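Local coordinates for protein putative secreted glycosylhydrolase (Parabacteroides distasonis ATCC 8503, PDB 3IMM) that is probably a secreted hydrolase of the 3-keto-disaccharide hydrolase family, perhaps acting on glycosides, though its own reaction is not established, at residues A130-I134 / M146-K150; Y46-E50 / I127-G131; T57-T61 / D86-E90. One frame throughout, in Å; residues are numbered along the deposited sequence.

Running from the N terminus, the chain first reaches 46-50, where strand 49-57 begins; contact 2 stays open until 127-131 returns beside it at the end of strand 122-130. Contact 3 is nested inside that long loop: 57-61, at the far end of strand 49-57, meets 86-90 just after strand 80-85. Contact 1 follows contact 3 and begins on Ala130 and Gly131, which it shares with contact 2; a tight turn leads into strand 133-138, and 146-150 closes the hairpin. Contacts 1 and 2 therefore join neighbouring strands at one end of the six-stranded sheet. Contact 3, centred about 27 Å from the centre of contact 2, ties two loops together on the opposite side of the chain's centre.

Contact 1 (A130-I134 / M146-K150); sequences AGQHI and MDMSK
His133 presents a ring carbon, not a nitrogen, to the carboxylate of Asp147: CE1 lies 3.3 Å from Asp147 OD2, with the two side chains side by side and their planes 51° apart. The acid places itself there with CG anti to the backbone N (chi1 -179°); the two residues form a non-hydrogen-bonded antiparallel pair, and their side chains stand on the same face of the sheet. Its OD1 is turned to its own strand end, where Ser149 N (3.0 Å) and Ser149 OG (2.6 Å) both reach Asp147 OD1 from the same side above the carboxylate plane. The first of these bonds makes an Asx turn as the strand gives way to a short 3-10 segment.

Backbone bonds do the joining. Ile134 and Met146 form the hydrogen-bonded pair, and two residues further out, past the His133-Asp147 pair, Met148 N gives Gln132 O an almost straight bond of 2.9 Å (174° at the hydrogen). Met148, a selenomethionine, runs extended through CG, bringing SE to 4.0 Å from Ile134 CD1. Val80 and Tyr68 of the facing sheet pack against both of those side chains. At the outer rim, Gln132 stretches over Ser149, its OE1 3.5 Å from Ser149 CB. The chemistry implies a division of labour: peptide groups hold the hairpin's open ends together, while Asp147 OD1 serves the bend that follows its strand and OD2 lies beside the His133 ring.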
ATOM      1  N   ALA A 130       9.220  -5.339  -8.974  1.00 28.46           N
ATOM      2  CA  ALA A 130       9.974  -5.966 -10.039  1.00 28.20           C
ATOM      3  C   ALA A 130       9.592  -7.434 -10.095  1.00 28.69           C
ATOM      4  O   ALA A 130      10.241  -8.282  -9.495  1.00 26.59           O
ATOM      5  CB  ALA A 130      11.511  -5.771  -9.810  1.00 27.98           C
ATOM      6  N   GLY A 131       8.508  -7.733 -10.811  1.00 28.94           N
ATOM      7  CA  GLY A 131       7.919  -9.070 -10.767  1.00 29.11           C
ATOM      8  C   GLY A 131       7.688  -9.523  -9.327  1.00 26.95           C
ATOM      9  O   GLY A 131       7.040  -8.820  -8.541  1.00 27.47           O
ATOM     10  N   GLN A 132       8.226 -10.683  -8.972  1.00 26.26           N
ATOM     11  CA  GLN A 132       8.043 -11.254  -7.613  1.00 26.65           C
ATOM     12  C   GLN A 132       8.805 -10.540  -6.495  1.00 27.20           C
ATOM     13  O   GLN A 132       8.625 -10.869  -5.312  1.00 26.81           O
ATOM     14  CB  GLN A 132       8.388 -12.747  -7.611  1.00 26.35           C
ATOM     15  CG  GLN A 132       7.290 -13.580  -8.223  1.00 27.07           C
ATOM     16  CD  GLN A 132       7.623 -15.053  -8.228  1.00 27.52           C
ATOM     17  OE1 GLN A 132       8.753 -15.432  -8.449  1.00 24.99           O
ATOM     18  NE2 GLN A 132       6.636 -15.878  -7.991  1.00 22.36           N
ATOM     19  N   HIS A 133       9.669  -9.592  -6.854  1.00 28.26           N
ATOM     20  CA  HIS A 133      10.437  -8.803  -5.879  1.00 29.34           C
ATOM     21  C   HIS A 133       9.825  -7.418  -5.651  1.00 29.38           C
ATOM     22  O   HIS A 133       9.722  -6.604  -6.598  1.00 31.02           O
ATOM     23  CB  HIS A 133      11.890  -8.695  -6.341  1.00 30.17           C
ATOM     24  CG  HIS A 133      12.529 -10.034  -6.536  1.00 35.75           C
ATOM     25  ND1 HIS A 133      13.094 -10.748  -5.497  1.00 37.28           N
ATOM     26  CD2 HIS A 133      12.620 -10.830  -7.635  1.00 39.04           C
ATOM     27  CE1 HIS A 133      13.543 -11.905  -5.957  1.00 38.85           C
ATOM     28  NE2 HIS A 133      13.263 -11.981  -7.251  1.00 36.77           N
ATOM     29  N   ILE A 134       9.388  -7.189  -4.412  1.00 28.34           N
ATOM     30  CA  ILE A 134       8.830  -5.903  -3.941  1.00 27.22           C
ATOM     31  C   ILE A 134       9.756  -5.373  -2.850  1.00 27.50           C
ATOM     32  O   ILE A 134      10.134  -6.107  -1.950  1.00 27.80           O
ATOM     33  CB  ILE A 134       7.374  -6.096  -3.421  1.00 26.56           C
ATOM     34  CG1 ILE A 134       6.513  -6.607  -4.584  1.00 25.30           C
ATOM     35  CG2 ILE A 134       6.768  -4.776  -2.852  1.00 24.45           C
ATOM     36  CD1 ILE A 134       5.050  -6.863  -4.259  1.00 28.00           C
HETATM   37  N   MSE A 146      10.467  -8.287  -0.165  1.00 28.00           N
HETATM   38  CA  MSE A 146       9.746  -9.522  -0.300  1.00 27.26           C
HETATM   39  C   MSE A 146      10.145 -10.177  -1.598  1.00 27.51           C
HETATM   40  O   MSE A 146      10.096  -9.551  -2.652  1.00 26.38           O
HETATM   41  CB  MSE A 146       8.244  -9.246  -0.385  1.00 26.67           C
HETATM   42  CG  MSE A 146       7.449 -10.495  -0.761  1.00 29.08           C
HETATM   43 SE   MSE A 146       5.541 -10.314  -0.466  0.75 33.04          SE
HETATM   44  CE  MSE A 146       5.395 -10.815   1.313  1.00 33.42           C
ATOM     45  N   ASP A 147      10.457 -11.459  -1.527  1.00 25.64           N
ATOM     46  CA  ASP A 147      10.425 -12.344  -2.721  1.00 28.16           C
ATOM     47  C   ASP A 147       9.202 -13.255  -2.622  1.00 26.14           C
ATOM     48  O   ASP A 147       9.233 -14.253  -1.942  1.00 26.66           O
ATOM     49  CB  ASP A 147      11.714 -13.177  -2.822  1.00 26.69           C
ATOM     50  CG  ASP A 147      11.746 -14.101  -4.063  1.00 30.66           C
ATOM     51  OD1 ASP A 147      10.710 -14.363  -4.724  1.00 27.64           O
ATOM     52  OD2 ASP A 147      12.835 -14.628  -4.322  1.00 35.04           O
HETATM   53  N   MSE A 148       8.173 -12.937  -3.397  1.00 26.29           N
HETATM   54  CA  MSE A 148       6.884 -13.628  -3.395  1.00 27.16           C
HETATM   55  C   MSE A 148       6.960 -15.123  -3.661  1.00 28.79           C
HETATM   56  O   MSE A 148       6.035 -15.858  -3.290  1.00 30.22           O
HETATM   57  CB  MSE A 148       5.913 -12.965  -4.408  1.00 29.50           C
HETATM   58  CG  MSE A 148       5.633 -11.531  -4.102  1.00 26.31           C
HETATM   59 SE   MSE A 148       4.675 -10.631  -5.462  0.75 27.91          SE
HETATM   60  CE  MSE A 148       2.948 -11.523  -5.294  1.00 28.51           C
ATOM     61  N   SER A 149       8.056 -15.585  -4.264  1.00 28.79           N
ATOM     62  CA  SER A 149       8.219 -17.010  -4.574  1.00 28.03           C
ATOM     63  C   SER A 149       8.351 -17.839  -3.315  1.00 27.18           C
ATOM     64  O   SER A 149       8.044 -19.011  -3.361  1.00 27.27           O
ATOM     65  CB  SER A 149       9.393 -17.282  -5.529  1.00 28.29           C
ATOM     66  OG  SER A 149      10.603 -16.930  -4.945  1.00 28.02           O
ATOM     67  N   LYS A 150       8.734 -17.219  -2.191  1.00 26.32           N
ATOM     68  CA  LYS A 150       8.817 -17.915  -0.905  1.00 27.10           C
ATOM     69  C   LYS A 150       7.457 -18.185  -0.311  1.00 27.43           C
ATOM     70  O   LYS A 150       7.323 -19.031   0.563  1.00 28.51           O
ATOM     71  CB  LYS A 150       9.618 -17.117   0.112  1.00 28.35           C
ATOM     72  CG  LYS A 150      11.085 -16.888  -0.264  1.00 34.53           C
ATOM     73  CD  LYS A 150      11.777 -15.882   0.699  1.00 39.59           C
ATOM     74  CE  LYS A 150      12.116 -16.494   2.074  1.00 37.86           C
ATOM     75  NZ  LYS A 150      12.069 -15.424   3.141  1.00 37.05           N
TER

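Contact 2 (Y46-E50 / I127-G131); sequences YENFE and IKCAG
Gly131 N is met by two acceptors, a water 2.9 Å from Gly131 N and, at 3.4 Å, Asn48 OD1, the latter a weak bond with a bent approach. The same water also accepts from Asn48 N, bridging the two backbones just where the regular pairing stops. Asn48 has positive phi, and it and Phe49 both face Cys129, which makes a G1 beta bulge. Within the bulge Phe49 N bonds to Cys129 O, tilted 32° from the carbonyl plane, and Cys129 N returns a straighter bond of 2.8 Å to Phe49 O; regular pairing continues with Glu50 and Lys128.

On the inward face, Cys129 rests on the Phe49 ring. Its CB stands over one face, 3.8 Å from the centroid but offset toward the rim, in a CH-pi contact; SG approaches obliquely at 4.3 Å from the same centroid. Phe49 reaches this place with chi1 at 66°, CG lying between its backbone N and carbonyl carbon. On the outward face, Glu50 and Lys128 run side by side, with Glu50 OE1 3.1 Å from Lys128 CE; the ammonium NZ is beyond salt-bridge distance. Glu50 OE2 instead pairs with Arg199.

Strand 49-57 lies between 122-130 and 191-200 in the six-stranded sheet, and the side chains of Phe49 and Cys129 both touch Tyr68 on strand 62-69 of the other sheet.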
ATOM      1  N   TYR A  46      -0.086  -2.100 -14.361  1.00 30.60           N
ATOM      2  CA  TYR A  46       1.335  -1.840 -14.264  1.00 31.05           C
ATOM      3  C   TYR A  46       2.093  -3.069 -13.761  1.00 29.43           C
ATOM      4  O   TYR A  46       1.615  -3.806 -12.904  1.00 29.49           O
ATOM      5  CB  TYR A  46       1.575  -0.720 -13.278  1.00 29.52           C
ATOM      6  CG  TYR A  46       1.117   0.596 -13.775  1.00 30.47           C
ATOM      7  CD1 TYR A  46       1.964   1.393 -14.541  1.00 30.98           C
ATOM      8  CD2 TYR A  46      -0.169   1.058 -13.510  1.00 32.31           C
ATOM      9  CE1 TYR A  46       1.563   2.603 -15.016  1.00 31.06           C
ATOM     10  CE2 TYR A  46      -0.577   2.297 -13.975  1.00 33.92           C
ATOM     11  CZ  TYR A  46       0.288   3.067 -14.730  1.00 33.81           C
ATOM     12  OH  TYR A  46      -0.129   4.304 -15.231  1.00 36.26           O
ATOM     13  N   GLU A  47       3.283  -3.249 -14.302  1.00 28.47           N
ATOM     14  CA  GLU A  47       4.276  -4.177 -13.785  1.00 31.19           C
ATOM     15  C   GLU A  47       5.642  -3.541 -13.977  1.00 30.06           C
ATOM     16  O   GLU A  47       5.803  -2.622 -14.825  1.00 30.47           O
ATOM     17  CB  GLU A  47       4.225  -5.514 -14.521  1.00 31.79           C
ATOM     18  CG  GLU A  47       4.407  -5.409 -16.016  1.00 35.44           C
ATOM     19  CD  GLU A  47       4.316  -6.755 -16.697  1.00 37.48           C
ATOM     20  OE1 GLU A  47       4.257  -7.795 -15.985  1.00 39.40           O
ATOM     21  OE2 GLU A  47       4.312  -6.773 -17.951  1.00 41.32           O
ATOM     22  N   ASN A  48       6.621  -4.004 -13.208  1.00 26.44           N
ATOM     23  CA  ASN A  48       8.025  -3.562 -13.414  1.00 30.02           C
ATOM     24  C   ASN A  48       8.142  -2.048 -13.330  1.00 30.00           C
ATOM     25  O   ASN A  48       8.546  -1.360 -14.270  1.00 28.74           O
ATOM     26  CB  ASN A  48       8.569  -4.097 -14.749  1.00 29.67           C
ATOM     27  CG  ASN A  48       8.638  -5.598 -14.752  1.00 34.40           C
ATOM     28  OD1 ASN A  48       9.055  -6.203 -13.749  1.00 34.96           O
ATOM     29  ND2 ASN A  48       8.217  -6.219 -15.853  1.00 30.47           N
ATOM     30  N   PHE A  49       7.758  -1.560 -12.163  1.00 29.46           N
ATOM     31  CA  PHE A  49       7.631  -0.160 -11.904  1.00 27.86           C
ATOM     32  C   PHE A  49       8.129   0.203 -10.502  1.00 26.65           C
ATOM     33  O   PHE A  49       8.342  -0.654  -9.678  1.00 27.65           O
ATOM     34  CB  PHE A  49       6.163   0.237 -12.070  1.00 28.00           C
ATOM     35  CG  PHE A  49       5.241  -0.355 -11.060  1.00 28.30           C
ATOM     36  CD1 PHE A  49       5.087   0.226  -9.796  1.00 29.52           C
ATOM     37  CD2 PHE A  49       4.474  -1.469 -11.376  1.00 29.54           C
ATOM     38  CE1 PHE A  49       4.193  -0.319  -8.860  1.00 26.71           C
ATOM     39  CE2 PHE A  49       3.609  -2.027 -10.443  1.00 27.89           C
ATOM     40  CZ  PHE A  49       3.465  -1.451  -9.190  1.00 24.66           C
ATOM     41  N   GLU A  50       8.372   1.493 -10.303  1.00 30.01           N
ATOM     42  CA  GLU A  50       8.517   2.060  -8.992  1.00 27.72           C
ATOM     43  C   GLU A  50       7.490   3.164  -8.789  1.00 28.79           C
ATOM     44  O   GLU A  50       7.277   4.052  -9.683  1.00 27.17           O
ATOM     45  CB  GLU A  50       9.943   2.545  -8.714  1.00 30.90           C
ATOM     46  CG  GLU A  50      10.518   3.485  -9.657  1.00 30.83           C
ATOM     47  CD  GLU A  50      11.998   3.743  -9.381  1.00 33.07           C
ATOM     48  OE1 GLU A  50      12.499   3.361  -8.315  1.00 37.71           O
ATOM     49  OE2 GLU A  50      12.655   4.315 -10.246  1.00 35.56           O
ATOM     50  N   ILE A 127       7.971   2.302  -3.591  1.00 27.64           N
ATOM     51  CA  ILE A 127       7.690   0.865  -3.697  1.00 28.00           C
ATOM     52  C   ILE A 127       8.201   0.435  -5.060  1.00 27.46           C
ATOM     53  O   ILE A 127       7.750   0.941  -6.061  1.00 28.98           O
ATOM     54  CB  ILE A 127       6.201   0.540  -3.553  1.00 27.95           C
ATOM     55  CG1 ILE A 127       5.636   1.179  -2.285  1.00 29.00           C
ATOM     56  CG2 ILE A 127       5.965  -0.954  -3.511  1.00 27.09           C
ATOM     57  CD1 ILE A 127       4.102   1.144  -2.243  1.00 30.52           C
ATOM     58  N   LYS A 128       9.172  -0.461  -5.078  1.00 27.02           N
ATOM     59  CA  LYS A 128       9.744  -0.988  -6.305  1.00 26.96           C
ATOM     60  C   LYS A 128       9.161  -2.373  -6.514  1.00 28.30           C
ATOM     61  O   LYS A 128       9.324  -3.272  -5.673  1.00 26.51           O
ATOM     62  CB  LYS A 128      11.286  -1.048  -6.257  1.00 25.30           C
ATOM     63  CG  LYS A 128      11.964   0.277  -5.894  1.00 31.80           C
ATOM     64  CD  LYS A 128      13.502   0.253  -6.056  1.00 34.15           C
ATOM     65  CE  LYS A 128      13.955   0.835  -7.373  1.00 38.78           C
ATOM     66  NZ  LYS A 128      15.400   0.647  -7.649  1.00 38.56           N
ATOM     67  N   CYS A 129       8.465  -2.526  -7.640  1.00 28.45           N
ATOM     68  CA  CYS A 129       7.745  -3.747  -7.937  1.00 27.81           C
ATOM     69  C   CYS A 129       8.315  -4.399  -9.190  1.00 26.97           C
ATOM     70  O   CYS A 129       7.955  -4.065 -10.308  1.00 26.81           O
ATOM     71  CB  CYS A 129       6.277  -3.449  -8.079  1.00 28.59           C
ATOM     72  SG  CYS A 129       5.482  -2.945  -6.527  1.00 29.74           S
ATOM     73  N   ALA A 130       9.220  -5.339  -8.974  1.00 28.46           N
ATOM     74  CA  ALA A 130       9.974  -5.966 -10.039  1.00 28.20           C
ATOM     75  C   ALA A 130       9.592  -7.434 -10.095  1.00 28.69           C
ATOM     76  O   ALA A 130      10.241  -8.282  -9.495  1.00 26.59           O
ATOM     77  CB  ALA A 130      11.511  -5.771  -9.810  1.00 27.98           C
ATOM     78  N   GLY A 131       8.508  -7.733 -10.811  1.00 28.94           N
ATOM     79  CA  GLY A 131       7.919  -9.070 -10.767  1.00 29.11           C
ATOM     80  C   GLY A 131       7.688  -9.523  -9.327  1.00 26.95           C
ATOM     81  O   GLY A 131       7.040  -8.820  -8.541  1.00 27.47           O
TER
HETATM   82  O   HOH W   1       6.089  -6.355 -11.642  1.00 27.80           O

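Contact 3 (T57-T61 / D86-E90); sequences TDVGT and DDHCE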
ATOM      1  N   THR A  57      -0.051  10.810   8.263  1.00 30.11           N
ATOM      2  CA  THR A  57      -0.978  10.070   9.094  1.00 27.20           C
ATOM      3  C   THR A  57      -1.699  10.951  10.087  1.00 28.96           C
ATOM      4  O   THR A  57      -1.312  12.092  10.348  1.00 26.94           O
ATOM      5  CB  THR A  57      -0.258   8.943   9.878  1.00 27.08           C
ATOM      6  OG1 THR A  57       0.582   9.531  10.867  1.00 25.95           O
ATOM      7  CG2 THR A  57       0.565   8.070   8.932  1.00 22.37           C
ATOM      8  N   ASP A  58      -2.789  10.377  10.575  1.00 28.21           N
ATOM      9  CA  ASP A  58      -3.504  10.769  11.763  1.00 31.00           C
ATOM     10  C   ASP A  58      -3.166   9.746  12.872  1.00 29.52           C
ATOM     11  O   ASP A  58      -2.612   8.654  12.604  1.00 29.45           O
ATOM     12  CB  ASP A  58      -4.985  10.597  11.447  1.00 32.18           C
ATOM     13  CG  ASP A  58      -5.852  11.690  11.964  1.00 37.71           C
ATOM     14  OD1 ASP A  58      -5.350  12.585  12.676  1.00 46.67           O
ATOM     15  OD2 ASP A  58      -7.054  11.673  11.590  1.00 39.53           O
ATOM     16  N   VAL A  59      -3.565  10.047  14.103  1.00 29.87           N
ATOM     17  CA  VAL A  59      -3.386   9.122  15.191  1.00 28.89           C
ATOM     18  C   VAL A  59      -4.195   7.883  14.818  1.00 31.07           C
ATOM     19  O   VAL A  59      -5.363   7.992  14.499  1.00 30.49           O
ATOM     20  CB  VAL A  59      -3.814   9.713  16.585  1.00 31.12           C
ATOM     21  CG1 VAL A  59      -3.837   8.629  17.645  1.00 30.94           C
ATOM     22  CG2 VAL A  59      -2.851  10.833  17.009  1.00 28.23           C
ATOM     23  N   GLY A  60      -3.525   6.739  14.757  1.00 29.21           N
ATOM     24  CA  GLY A  60      -4.174   5.444  14.559  1.00 31.11           C
ATOM     25  C   GLY A  60      -4.498   5.086  13.127  1.00 31.49           C
ATOM     26  O   GLY A  60      -5.209   4.112  12.891  1.00 28.23           O
ATOM     27  N   THR A  61      -3.989   5.872  12.170  1.00 29.37           N
ATOM     28  CA  THR A  61      -4.120   5.538  10.749  1.00 30.93           C
ATOM     29  C   THR A  61      -3.765   4.079  10.410  1.00 30.05           C
ATOM     30  O   THR A  61      -2.740   3.569  10.831  1.00 29.37           O
ATOM     31  CB  THR A  61      -3.249   6.484   9.909  1.00 28.54           C
ATOM     32  OG1 THR A  61      -3.836   7.774   9.950  1.00 31.06           O
ATOM     33  CG2 THR A  61      -3.147   6.035   8.457  1.00 28.51           C
ATOM     34  N   ASP A  86       0.054   4.237  11.385  1.00 30.66           N
ATOM     35  CA  ASP A  86       0.635   4.984  12.501  1.00 31.26           C
ATOM     36  C   ASP A  86       1.241   4.058  13.540  1.00 31.34           C
ATOM     37  O   ASP A  86       0.589   3.679  14.493  1.00 29.80           O
ATOM     38  CB  ASP A  86      -0.432   5.861  13.185  1.00 32.10           C
ATOM     39  CG  ASP A  86       0.108   6.576  14.407  1.00 29.91           C
ATOM     40  OD1 ASP A  86       1.346   6.795  14.458  1.00 30.11           O
ATOM     41  OD2 ASP A  86      -0.689   6.920  15.307  1.00 31.11           O
ATOM     42  N   ASP A  87       2.512   3.723  13.372  1.00 29.86           N
ATOM     43  CA  ASP A  87       3.207   2.849  14.310  1.00 30.40           C
ATOM     44  C   ASP A  87       3.307   3.428  15.744  1.00 28.31           C
ATOM     45  O   ASP A  87       3.714   2.734  16.663  1.00 28.77           O
ATOM     46  CB  ASP A  87       4.636   2.565  13.790  1.00 28.17           C
ATOM     47  CG  ASP A  87       4.661   1.657  12.596  1.00 30.13           C
ATOM     48  OD1 ASP A  87       3.600   1.245  12.141  1.00 30.98           O
ATOM     49  OD2 ASP A  87       5.751   1.342  12.083  1.00 31.01           O
ATOM     50  N   HIS A  88       3.023   4.703  15.922  1.00 29.49           N
ATOM     51  CA  HIS A  88       3.182   5.319  17.236  1.00 30.33           C
ATOM     52  C   HIS A  88       1.935   5.183  18.077  1.00 32.93           C
ATOM     53  O   HIS A  88       1.934   5.588  19.203  1.00 31.91           O
ATOM     54  CB  HIS A  88       3.540   6.787  17.092  1.00 32.38           C
ATOM     55  CG  HIS A  88       4.707   7.022  16.195  1.00 30.59           C
ATOM     56  ND1 HIS A  88       6.007   6.991  16.644  1.00 32.37           N
ATOM     57  CD2 HIS A  88       4.770   7.253  14.863  1.00 28.56           C
ATOM     58  CE1 HIS A  88       6.822   7.209  15.626  1.00 28.58           C
ATOM     59  NE2 HIS A  88       6.097   7.366  14.536  1.00 30.03           N
ATOM     60  N   CYS A  89       0.866   4.646  17.508  1.00 35.04           N
ATOM     61  CA  CYS A  89      -0.342   4.329  18.270  1.00 37.50           C
ATOM     62  C   CYS A  89      -0.278   2.846  18.563  1.00 37.62           C
ATOM     63  O   CYS A  89      -0.150   2.065  17.625  1.00 40.40           O
ATOM     64  CB  CYS A  89      -1.566   4.613  17.408  1.00 38.22           C
ATOM     65  SG  CYS A  89      -3.066   4.349  18.232  1.00 40.15           S
ATOM     66  N   GLU A  90      -0.345   2.458  19.821  1.00 36.78           N
ATOM     67  CA  GLU A  90      -0.280   1.036  20.178  1.00 38.51           C
ATOM     68  C   GLU A  90      -1.626   0.549  20.693  1.00 36.19           C
ATOM     69  O   GLU A  90      -1.762   0.322  21.871  1.00 37.74           O
ATOM     70  CB  GLU A  90       0.818   0.810  21.243  1.00 39.38           C
TER
HETATM   71  O   HOH W   2       2.177   7.904  12.118  1.00 17.36           O
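Two direct hydrogen bonds link Asp86 to the 57-61 loop, one through its side chain and one through its backbone. The carboxylate leans across with CG anti to the backbone N (chi1 176°), and Gly60 N donates to Asp86 OD2 along a nearly straight 2.9 Å line (171° at the hydrogen); OD2 accepts through its anti lone pair, the one away from OD1. Meanwhile Asp86 N donates a hydrogen bond to Thr61 O, also at 2.9 Å, so the aspartate is gripped against both the glycine and the residue after it.

A water supplies an indirect link. Thr57 OG1 donates to it at 2.6 Å, and the water in turn donates to Asp86 OD1 at 2.7 Å. That oxygen also accepts from His88 N, well above the carboxylate plane, in an Asx turn. Both carboxylate oxygens are therefore engaged.

Turns set up these bonds on each side: a type II turn from Asp58 to Thr61, with Gly60 at positive phi, and a type I turn from Asp86 to Cys89. Apolar packing is lighter; Cys89 SG lies 4.0 Å from Gly60 CA, while Pro119 touches the side chains of both Val59 and Asp86.

The two loops meet beyond strand ends: 57-61 crosses from strand 49-57 of one sheet to 62-69 of the other, and 86-90 follows strand 80-85. Strands 62-69 and 80-85 are neighbours, and between them they carry the sodium ligands Asn62, Ser63, Glu81 and Gln83.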